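Local structure of putative signal recognition particle protein (Chaetomium thermophilum, 5CK5) at residues Pro20-Ile25 with Arg109-Ile114. The protein probably works as the GTP-binding beta subunit of the signal recognition particle receptor at the endoplasmic reticulum membrane, holding guanine nucleotide with magnesium. Sequence-based numbering, arbitrary orientation.
Sequences PSVLLI and RKFLLI
Val22 and Leu24 give their amides to Leu112 and Ile114, while Pro20 and Val22 offer their carbonyls to the amides of Leu112 and Ile114, so two parallel strands are stitched by four backbone hydrogen bonds. The tightest runs from Val22 N to Leu112 O at 2.8 Å; the straightest, from Ile114 N to Val22 O, has an N-H...O angle of 173°. Ser21 CA adds a CA-H...O contact to Leu112 O at 3.3 Å.

This pairing belongs to the P-loop GTPase fold: strand 21-25 leads into the phosphate-binding loop and helix 32-41, where Lys32 and Thr33 bind nucleotide, and strand 158-170 pairs with its other edge. The GDP lies about 8 Å from the side chain of Leu24.

Apolar packing divides between the two faces of the sheet. On the face of Val22, Leu24 and Leu113, helix 32-41 covers the leucines. Val22 meets the Phe111 ring obliquely through CG2, 3.5 Å from Phe111 CD2. With CG between its backbone N and carbonyl carbon (chi1 75°), the Phe111 ring comes to lie against Val22 and also meets the ring of Phe39. Further along, Leu24 CD2 and Leu113 CD2 approach to 4.0 Å.

Ser21, Leu23, Leu112 and Ile114 occupy the opposite face, where Leu137 of strand 136-139 packs on Ser21, Leu23 and Ile114. The two branches of Ile114 reach different neighbours: CG2 sits 3.7 Å from Leu23 CD1, whereas CD1 extends back to Ser21, 3.6 Å from its CB.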
loop_
_atom_site.group_PDB
_atom_site.type_symbol
_atom_site.label_atom_id
_atom_site.label_comp_id
_atom_site.label_asym_id
_atom_site.label_seq_id
_atom_site.Cartn_x
_atom_site.Cartn_y
_atom_site.Cartn_z
ATOM N N PRO A 20 0.048 15.797 4.852
ATOM C CA PRO A 20 0.585 14.434 4.970
ATOM C C PRO A 20 0.381 13.672 3.662
ATOM O O PRO A 20 -0.525 13.996 2.896
ATOM C CB PRO A 20 -0.226 13.813 6.106
ATOM C CG PRO A 20 -1.435 14.668 6.265
ATOM C CD PRO A 20 -1.175 16.009 5.648
ATOM N N SER A 21 1.207 12.673 3.393
ATOM C CA SER A 21 1.126 11.993 2.106
ATOM C C SER A 21 0.850 10.491 2.276
ATOM O O SER A 21 1.151 9.892 3.309
ATOM C CB SER A 21 2.404 12.236 1.282
ATOM O OG SER A 21 3.578 11.733 1.896
ATOM N N VAL A 22 0.237 9.905 1.258
ATOM C CA VAL A 22 -0.090 8.495 1.255
ATOM C C VAL A 22 0.732 7.810 0.201
ATOM O O VAL A 22 0.680 8.185 -0.960
ATOM C CB VAL A 22 -1.574 8.252 0.972
ATOM C CG1 VAL A 22 -1.859 6.783 0.977
ATOM C CG2 VAL A 22 -2.420 8.952 2.001
ATOM N N LEU A 23 1.505 6.815 0.613
ATOM C CA LEU A 23 2.330 6.080 -0.323
ATOM C C LEU A 23 1.499 5.107 -1.141
ATOM O O LEU A 23 0.832 4.217 -0.615
ATOM C CB LEU A 23 3.451 5.337 0.389
ATOM C CG LEU A 23 4.661 5.185 -0.531
ATOM C CD1 LEU A 23 5.039 6.535 -1.110
ATOM C CD2 LEU A 23 5.846 4.549 0.189
ATOM N N LEU A 24 1.522 5.336 -2.439
ATOM C CA LEU A 24 0.834 4.516 -3.392
ATOM C C LEU A 24 1.876 3.587 -3.979
ATOM O O LEU A 24 2.763 4.006 -4.721
ATOM C CB LEU A 24 0.187 5.386 -4.466
ATOM C CG LEU A 24 -0.297 4.713 -5.734
ATOM C CD1 LEU A 24 -1.376 3.731 -5.368
ATOM C CD2 LEU A 24 -0.796 5.757 -6.705
ATOM N N ILE A 25 1.773 2.314 -3.639
ATOM C CA ILE A 25 2.756 1.357 -4.081
ATOM C C ILE A 25 2.051 0.172 -4.706
ATOM O O ILE A 25 0.892 -0.080 -4.441
ATOM C CB ILE A 25 3.637 0.910 -2.898
ATOM C CG1 ILE A 25 2.797 0.242 -1.828
ATOM C CG2 ILE A 25 4.211 2.087 -2.236
ATOM C CD1 ILE A 25 3.527 0.015 -0.549
ATOM N N ARG A 109 -8.924 17.319 -0.927
ATOM C CA ARG A 109 -8.471 16.092 -0.297
ATOM C C ARG A 109 -7.539 16.276 0.883
ATOM O O ARG A 109 -7.348 15.340 1.647
ATOM C CB ARG A 109 -7.757 15.216 -1.329
ATOM C CG ARG A 109 -8.601 14.107 -1.919
ATOM C CD ARG A 109 -9.665 14.670 -2.814
ATOM N NE ARG A 109 -10.206 13.680 -3.736
ATOM C CZ ARG A 109 -9.650 13.373 -4.900
ATOM N NH1 ARG A 109 -8.521 13.965 -5.277
ATOM N NH2 ARG A 109 -10.224 12.477 -5.685
ATOM N N LYS A 110 -6.972 17.467 1.029
ATOM C CA LYS A 110 -6.052 17.804 2.125
ATOM C C LYS A 110 -4.990 16.718 2.424
ATOM O O LYS A 110 -4.509 16.602 3.558
ATOM C CB LYS A 110 -6.845 18.145 3.403
ATOM C CG LYS A 110 -7.490 16.980 4.149
ATOM C CD LYS A 110 -8.014 17.412 5.506
ATOM C CE LYS A 110 -9.400 18.030 5.402
ATOM N NZ LYS A 110 -10.451 16.999 5.181
ATOM N N PHE A 111 -4.610 15.945 1.404
ATOM C CA PHE A 111 -3.411 15.107 1.476
ATOM C C PHE A 111 -2.833 14.870 0.084
ATOM O O PHE A 111 -3.495 15.107 -0.919
ATOM C CB PHE A 111 -3.697 13.765 2.160
ATOM C CG PHE A 111 -4.453 12.783 1.312
ATOM C CD1 PHE A 111 -5.827 12.743 1.328
ATOM C CD2 PHE A 111 -3.778 11.871 0.521
ATOM C CE1 PHE A 111 -6.512 11.829 0.555
ATOM C CE2 PHE A 111 -4.455 10.960 -0.254
ATOM C CZ PHE A 111 -5.821 10.938 -0.238
ATOM N N LEU A 112 -1.612 14.353 0.037
ATOM C CA LEU A 112 -0.931 14.095 -1.228
ATOM C C LEU A 112 -0.877 12.617 -1.543
ATOM O O LEU A 112 -0.656 11.806 -0.660
ATOM C CB LEU A 112 0.503 14.628 -1.199
ATOM C CG LEU A 112 0.805 16.125 -1.151
ATOM C CD1 LEU A 112 2.242 16.310 -0.738
ATOM C CD2 LEU A 112 0.548 16.803 -2.478
ATOM N N LEU A 113 -1.049 12.269 -2.807
ATOM C CA LEU A 113 -0.912 10.888 -3.227
ATOM C C LEU A 113 0.404 10.711 -3.968
ATOM O O LEU A 113 0.638 11.339 -5.004
ATOM C CB LEU A 113 -2.066 10.474 -4.118
ATOM C CG LEU A 113 -2.149 8.973 -4.296
ATOM C CD1 LEU A 113 -2.524 8.368 -2.975
ATOM C CD2 LEU A 113 -3.148 8.646 -5.370
ATOM N N ILE A 114 1.274 9.874 -3.422
ATOM C CA ILE A 114 2.621 9.722 -3.959
ATOM C C ILE A 114 2.860 8.409 -4.691
ATOM O O ILE A 114 2.777 7.317 -4.124
ATOM C CB ILE A 114 3.672 9.913 -2.848
ATOM C CG1 ILE A 114 3.771 11.403 -2.538
ATOM C CG2 ILE A 114 5.050 9.509 -3.311
ATOM C CD1 ILE A 114 4.682 11.734 -1.401
#